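Local coordinates for isoaspartyl dipeptidase (Fervidobacterium islandicum, PDB 7CDH), which probably hydrolyses isoaspartyl dipeptides with a two-zinc amidohydrolase centre, a role consistent with clearing or repairing damaged protein, at residues I141-I152 with D178-K188. Numbering follows the deposited sequence.
Sequences IMRDIVLIDKVI and DIRVGGMISGK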
ATOM      1  N   ILE A 141       1.849  16.979  -3.169  1.00 28.88           N
ATOM      2  CA  ILE A 141       2.458  18.171  -3.818  1.00 31.48           C
ATOM      3  C   ILE A 141       3.212  18.984  -2.759  1.00 28.79           C
ATOM      4  O   ILE A 141       4.209  19.634  -3.095  1.00 28.51           O
ATOM      5  CB  ILE A 141       1.429  18.985  -4.606  1.00 32.81           C
ATOM      6  CG1 ILE A 141       0.422  19.679  -3.705  1.00 33.97           C
ATOM      7  CG2 ILE A 141       0.750  18.119  -5.655  1.00 31.33           C
ATOM      8  CD1 ILE A 141      -0.759  20.228  -4.488  1.00 38.04           C
ATOM      9  N   MET A 142       2.820  18.892  -1.502  1.00 27.42           N
ATOM     10  CA  MET A 142       3.485  19.692  -0.459  1.00 27.68           C
ATOM     11  C   MET A 142       4.891  19.132  -0.248  1.00 28.66           C
ATOM     12  O   MET A 142       5.817  19.937  -0.136  1.00 28.54           O
ATOM     13  CB  MET A 142       2.701  19.687   0.840  1.00 28.32           C
ATOM     14  CG  MET A 142       3.313  20.591   1.857  1.00 35.37           C
ATOM     15  SD  MET A 142       2.486  20.552   3.461  1.00 43.96           S
ATOM     16  CE  MET A 142       0.956  21.407   3.092  1.00 43.75           C
ATOM     17  N   ARG A 143       5.050  17.804  -0.188  1.00 30.56           N
ATOM     18  CA  ARG A 143       6.387  17.180  -0.078  1.00 31.19           C
ATOM     19  C   ARG A 143       7.215  17.472  -1.332  1.00 26.64           C
ATOM     20  O   ARG A 143       8.411  17.689  -1.160  1.00 25.33           O
ATOM     21  CB  ARG A 143       6.323  15.670   0.116  1.00 34.07           C
ATOM     22  CG  ARG A 143       5.843  15.266   1.489  1.00 42.02           C
ATOM     23  CD  ARG A 143       5.643  13.755   1.505  1.00 46.71           C
ATOM     24  NE  ARG A 143       6.956  13.170   1.437  1.00 42.06           N
ATOM     25  CZ  ARG A 143       7.727  13.031   2.501  1.00 47.36           C
ATOM     26  NH1 ARG A 143       7.263  13.452   3.677  1.00 39.12           N
ATOM     27  NH2 ARG A 143       8.951  12.510   2.365  1.00 42.80           N
ATOM     28  N   ASP A 144       6.600  17.500  -2.519  1.00 25.44           N
ATOM     29  CA  ASP A 144       7.302  17.780  -3.799  1.00 26.55           C
ATOM     30  C   ASP A 144       7.992  19.144  -3.725  1.00 26.29           C
ATOM     31  O   ASP A 144       9.211  19.220  -3.961  1.00 25.63           O
ATOM     32  CB  ASP A 144       6.370  17.686  -4.991  1.00 27.13           C
ATOM     33  CG  ASP A 144       5.949  16.283  -5.379  1.00 30.92           C
ATOM     34  OD1 ASP A 144       6.365  15.318  -4.685  1.00 30.62           O
ATOM     35  OD2 ASP A 144       5.202  16.168  -6.411  1.00 32.96           O
ATOM     36  N   ILE A 145       7.262  20.178  -3.340  1.00 27.56           N
ATOM     37  CA  ILE A 145       7.808  21.562  -3.323  1.00 27.21           C
ATOM     38  C   ILE A 145       8.784  21.703  -2.155  1.00 26.61           C
ATOM     39  O   ILE A 145       9.729  22.419  -2.282  1.00 28.32           O
ATOM     40  CB  ILE A 145       6.677  22.600  -3.323  1.00 28.06           C
ATOM     41  CG1 ILE A 145       7.230  24.007  -3.579  1.00 30.65           C
ATOM     42  CG2 ILE A 145       5.855  22.505  -2.049  1.00 28.67           C
ATOM     43  CD1 ILE A 145       6.170  25.051  -3.944  1.00 31.67           C
ATOM     44  N   VAL A 146       8.640  20.977  -1.061  1.00 29.44           N
ATOM     45  CA  VAL A 146       9.598  21.147   0.070  1.00 27.64           C
ATOM     46  C   VAL A 146      10.900  20.427  -0.314  1.00 29.31           C
ATOM     47  O   VAL A 146      11.949  21.074  -0.227  1.00 34.19           O
ATOM     48  CB  VAL A 146       8.963  20.727   1.411  1.00 27.29           C
ATOM     49  CG1 VAL A 146       9.941  20.677   2.575  1.00 29.83           C
ATOM     50  CG2 VAL A 146       7.819  21.642   1.777  1.00 28.18           C
ATOM     51  N   LEU A 147      10.835  19.227  -0.901  1.00 28.45           N
ATOM     52  CA  LEU A 147      12.025  18.336  -1.035  1.00 30.79           C
ATOM     53  C   LEU A 147      12.804  18.541  -2.346  1.00 30.48           C
ATOM     54  O   LEU A 147      13.987  18.181  -2.381  1.00 36.96           O
ATOM     55  CB  LEU A 147      11.587  16.872  -0.930  1.00 30.17           C
ATOM     56  CG  LEU A 147      11.039  16.433   0.424  1.00 32.26           C
ATOM     57  CD1 LEU A 147      10.839  14.924   0.411  1.00 35.86           C
ATOM     58  CD2 LEU A 147      11.954  16.834   1.568  1.00 31.71           C
ATOM     59  N   ILE A 148      12.169  18.997  -3.414  1.00 31.04           N
ATOM     60  CA  ILE A 148      12.769  19.120  -4.780  1.00 30.03           C
ATOM     61  C   ILE A 148      12.997  20.595  -5.144  1.00 30.27           C
ATOM     62  O   ILE A 148      12.028  21.304  -5.427  1.00 28.75           O
ATOM     63  CB  ILE A 148      11.820  18.437  -5.767  1.00 30.33           C
ATOM     64  CG1 ILE A 148      11.606  16.976  -5.384  1.00 35.20           C
ATOM     65  CG2 ILE A 148      12.333  18.580  -7.174  1.00 32.14           C
ATOM     66  CD1 ILE A 148      10.404  16.389  -6.031  1.00 41.68           C
ATOM     67  N   ASP A 149      14.250  21.028  -5.155  1.00 37.46           N
ATOM     68  CA  ASP A 149      14.663  22.432  -5.411  1.00 40.33           C
ATOM     69  C   ASP A 149      13.843  23.021  -6.568  1.00 33.38           C
ATOM     70  O   ASP A 149      13.186  24.024  -6.344  1.00 32.94           O
ATOM     71  CB  ASP A 149      16.191  22.533  -5.517  1.00 49.38           C
ATOM     72  CG  ASP A 149      16.847  22.914  -4.184  1.00 68.22           C
ATOM     73  OD1 ASP A 149      16.225  23.716  -3.438  1.00 81.97           O
ATOM     74  OD2 ASP A 149      17.965  22.406  -3.870  1.00 77.98           O
ATOM     75  N   LYS A 150      13.799  22.396  -7.737  1.00 32.68           N
ATOM     76  CA  LYS A 150      13.248  23.057  -8.946  1.00 29.29           C
ATOM     77  C   LYS A 150      11.717  23.172  -8.900  1.00 26.56           C
ATOM     78  O   LYS A 150      11.186  23.930  -9.720  1.00 23.00           O
ATOM     79  CB  LYS A 150      13.698  22.315 -10.205  1.00 31.36           C
ATOM     80  CG  LYS A 150      15.141  22.591 -10.617  1.00 33.16           C
ATOM     81  CD  LYS A 150      15.461  22.129 -12.013  1.00 33.88           C
ATOM     82  CE  LYS A 150      16.928  22.233 -12.334  1.00 34.85           C
ATOM     83  NZ  LYS A 150      17.371  23.641 -12.362  1.00 36.49           N
ATOM     84  N   VAL A 151      11.002  22.399  -8.076  1.00 25.53           N
ATOM     85  CA  VAL A 151       9.506  22.460  -8.078  1.00 25.28           C
ATOM     86  C   VAL A 151       9.065  23.822  -7.498  1.00 27.23           C
ATOM     87  O   VAL A 151       9.452  24.132  -6.341  1.00 25.82           O
ATOM     88  CB  VAL A 151       8.912  21.276  -7.304  1.00 25.38           C
ATOM     89  CG1 VAL A 151       7.419  21.422  -7.104  1.00 26.01           C
ATOM     90  CG2 VAL A 151       9.226  19.965  -7.988  1.00 26.34           C
ATOM     91  N   ILE A 152       8.359  24.659  -8.276  1.00 26.85           N
ATOM     92  CA  ILE A 152       7.965  26.027  -7.817  1.00 29.20           C
ATOM     93  C   ILE A 152       6.443  26.132  -7.682  1.00 28.76           C
ATOM     94  O   ILE A 152       5.953  27.227  -7.381  1.00 29.70           O
ATOM     95  CB  ILE A 152       8.560  27.146  -8.696  1.00 30.17           C
ATOM     96  CG1 ILE A 152       8.313  26.968 -10.194  1.00 28.01           C
ATOM     97  CG2 ILE A 152      10.044  27.263  -8.401  1.00 31.44           C
ATOM     98  CD1 ILE A 152       6.908  26.591 -10.560  1.00 28.21           C
ATOM     99  N   ASP A 178      -2.183  23.411  -0.036  1.00 32.84           N
ATOM    100  CA  ASP A 178      -0.980  22.549   0.108  1.00 32.32           C
ATOM    101  C   ASP A 178       0.211  23.232  -0.579  1.00 30.16           C
ATOM    102  O   ASP A 178       1.285  23.292   0.011  1.00 32.69           O
ATOM    103  CB  ASP A 178      -1.273  21.127  -0.366  1.00 33.62           C
ATOM    104  CG  ASP A 178      -2.133  20.325   0.620  1.00 38.08           C
ATOM    105  OD1 ASP A 178      -2.508  20.902   1.704  1.00 35.59           O
ATOM    106  OD2 ASP A 178      -2.451  19.112   0.306  1.00 33.55           O
ATOM    107  N   ILE A 179       0.035  23.820  -1.744  1.00 27.78           N
ATOM    108  CA  ILE A 179       1.193  24.395  -2.461  1.00 29.55           C
ATOM    109  C   ILE A 179       1.561  25.732  -1.796  1.00 28.51           C
ATOM    110  O   ILE A 179       2.757  26.000  -1.638  1.00 28.64           O
ATOM    111  CB  ILE A 179       0.914  24.453  -3.974  1.00 34.42           C
ATOM    112  CG1 ILE A 179       2.183  24.183  -4.793  1.00 42.42           C
ATOM    113  CG2 ILE A 179       0.265  25.763  -4.369  1.00 38.25           C
ATOM    114  CD1 ILE A 179       2.771  22.796  -4.593  1.00 39.62           C
ATOM    115  N   ARG A 180       0.594  26.477  -1.278  1.00 28.06           N
ATOM    116  CA  ARG A 180       0.873  27.698  -0.489  1.00 30.40           C
ATOM    117  C   ARG A 180       1.679  27.328   0.752  1.00 27.98           C
ATOM    118  O   ARG A 180       2.717  27.972   1.028  1.00 25.39           O
ATOM    119  CB  ARG A 180      -0.396  28.457  -0.115  1.00 35.45           C
ATOM    120  CG  ARG A 180      -0.191  29.450   1.013  1.00 40.09           C
ATOM    121  CD  ARG A 180      -1.295  30.473   1.020  1.00 50.38           C
ATOM    122  NE  ARG A 180      -1.143  31.436   2.108  1.00 61.97           N
ATOM    123  CZ  ARG A 180      -0.179  32.362   2.204  1.00 69.06           C
ATOM    124  NH1 ARG A 180       0.771  32.466   1.293  1.00 69.94           N
ATOM    125  NH2 ARG A 180      -0.160  33.194   3.230  1.00 71.83           N
ATOM    126  N   VAL A 181       1.261  26.323   1.505  1.00 29.96           N
ATOM    127  CA  VAL A 181       2.005  26.022   2.765  1.00 31.20           C
ATOM    128  C   VAL A 181       3.383  25.441   2.427  1.00 31.10           C
ATOM    129  O   VAL A 181       4.398  25.824   3.102  1.00 29.77           O
ATOM    130  CB  VAL A 181       1.172  25.138   3.694  1.00 32.58           C
ATOM    131  CG1 VAL A 181       2.030  24.456   4.746  1.00 34.71           C
ATOM    132  CG2 VAL A 181       0.089  25.992   4.338  1.00 35.77           C
ATOM    133  N   GLY A 182       3.435  24.575   1.416  1.00 27.27           N
ATOM    134  CA  GLY A 182       4.706  23.993   0.978  1.00 30.59           C
ATOM    135  C   GLY A 182       5.668  25.079   0.530  1.00 31.26           C
ATOM    136  O   GLY A 182       6.865  24.963   0.818  1.00 29.93           O
ATOM    137  N   GLY A 183       5.142  26.090  -0.167  1.00 33.92           N
ATOM    138  CA  GLY A 183       5.872  27.311  -0.549  1.00 33.23           C
ATOM    139  C   GLY A 183       6.477  28.026   0.647  1.00 32.01           C
ATOM    140  O   GLY A 183       7.671  28.404   0.575  1.00 33.22           O
ATOM    141  N   MET A 184       5.703  28.212   1.713  1.00 31.24           N
ATOM    142  CA  MET A 184       6.161  28.955   2.913  1.00 33.26           C
ATOM    143  C   MET A 184       7.314  28.184   3.590  1.00 30.54           C
ATOM    144  O   MET A 184       8.300  28.809   3.987  1.00 29.11           O
ATOM    145  CB  MET A 184       5.010  29.157   3.906  1.00 39.55           C
ATOM    146  CG  MET A 184       3.871  29.995   3.351  1.00 43.86           C
ATOM    147  SD  MET A 184       2.424  30.137   4.429  1.00 50.09           S
ATOM    148  CE  MET A 184       3.127  31.066   5.789  1.00 58.80           C
ATOM    149  N   ILE A 185       7.189  26.872   3.745  1.00 27.76           N
ATOM    150  CA  ILE A 185       8.206  26.037   4.433  1.00 27.60           C
ATOM    151  C   ILE A 185       9.521  26.098   3.641  1.00 27.07           C
ATOM    152  O   ILE A 185      10.612  26.096   4.248  1.00 24.74           O
ATOM    153  CB  ILE A 185       7.652  24.603   4.571  1.00 31.93           C
ATOM    154  CG1 ILE A 185       6.443  24.558   5.513  1.00 33.23           C
ATOM    155  CG2 ILE A 185       8.726  23.611   5.007  1.00 33.26           C
ATOM    156  CD1 ILE A 185       5.658  23.232   5.472  1.00 33.25           C
ATOM    157  N   SER A 186       9.429  26.125   2.319  1.00 28.85           N
ATOM    158  CA  SER A 186      10.564  25.924   1.395  1.00 31.81           C
ATOM    159  C   SER A 186      11.135  27.277   0.924  1.00 34.89           C
ATOM    160  O   SER A 186      12.164  27.298   0.212  1.00 36.64           O
ATOM    161  CB  SER A 186      10.114  25.052   0.241  1.00 29.57           C
ATOM    162  OG  SER A 186       9.254  25.758  -0.629  1.00 24.56           O
ATOM    163  N   GLY A 187      10.500  28.381   1.288  1.00 36.21           N
ATOM    164  CA  GLY A 187      10.949  29.715   0.872  1.00 35.28           C
ATOM    165  C   GLY A 187      10.738  29.939  -0.611  1.00 34.98           C
ATOM    166  O   GLY A 187      11.376  30.815  -1.144  1.00 37.77           O
ATOM    167  N   LYS A 188       9.836  29.203  -1.250  1.00 38.31           N
ATOM    168  CA  LYS A 188       9.459  29.393  -2.678  1.00 36.33           C
ATOM    169  C   LYS A 188       8.069  30.037  -2.805  1.00 35.32           C
ATOM    170  O   LYS A 188       7.344  30.083  -1.817  1.00 42.59           O
ATOM    171  CB  LYS A 188       9.484  28.026  -3.347  1.00 34.36           C
ATOM    172  CG  LYS A 188      10.826  27.339  -3.269  1.00 36.70           C
ATOM    173  CD  LYS A 188      10.845  26.123  -4.137  1.00 41.57           C
ATOM    174  CE  LYS A 188      11.559  24.933  -3.547  1.00 39.96           C
ATOM    175  NZ  LYS A 188      11.109  23.724  -4.257  1.00 41.08           N
TER
HETATM  176  O   HOH W   1       0.148  17.959  -0.317  1.00 34.87           O
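K188, in the loop after helix 169-186, passes I145 and reaches into the turn from I148 to V151 that follows helix 141-147. From CB its chain leaves with CG beside the backbone N and bends at CG-CD (chi3 -140°), while the I145 side chain runs the other way. K188 CD lies 3.3 Å from V151 O, and K188 CE passes the carbonyl oxygens of I145 and D149. K188 NZ then donates hydrogen bonds to four backbone carbonyls, more than its three N-H can serve singly: I145 O at 2.7 Å, in the carbonyl plane and on a lone pair; V151 O, also in plane, with a C=O...N angle of 150°; and I148 O and D149 O, both from above their planes. I148 O also accepts V151 N, on the face opposite NZ, within the type I turn. An alanine in place of K188 removes the ammonium and would probably leave the turn less firmly tied to the end of helix 169-186. I145 fits as a knob among I179, G182, G183 and S186; G182, lacking a side chain, lets I145 CG2 lie 3.6 Å from G182 CA. The axes of 141-147 and 178-186 approach to 8.3 Å, their N-to-C directions 24° apart. I148 and K150 pack on helix 106-118, V151 and I152 on strand 122-127; the turn leads into strand 151-159, which helix 169-186 links to parallel strand 191-196 as a beta-alpha-beta crossover.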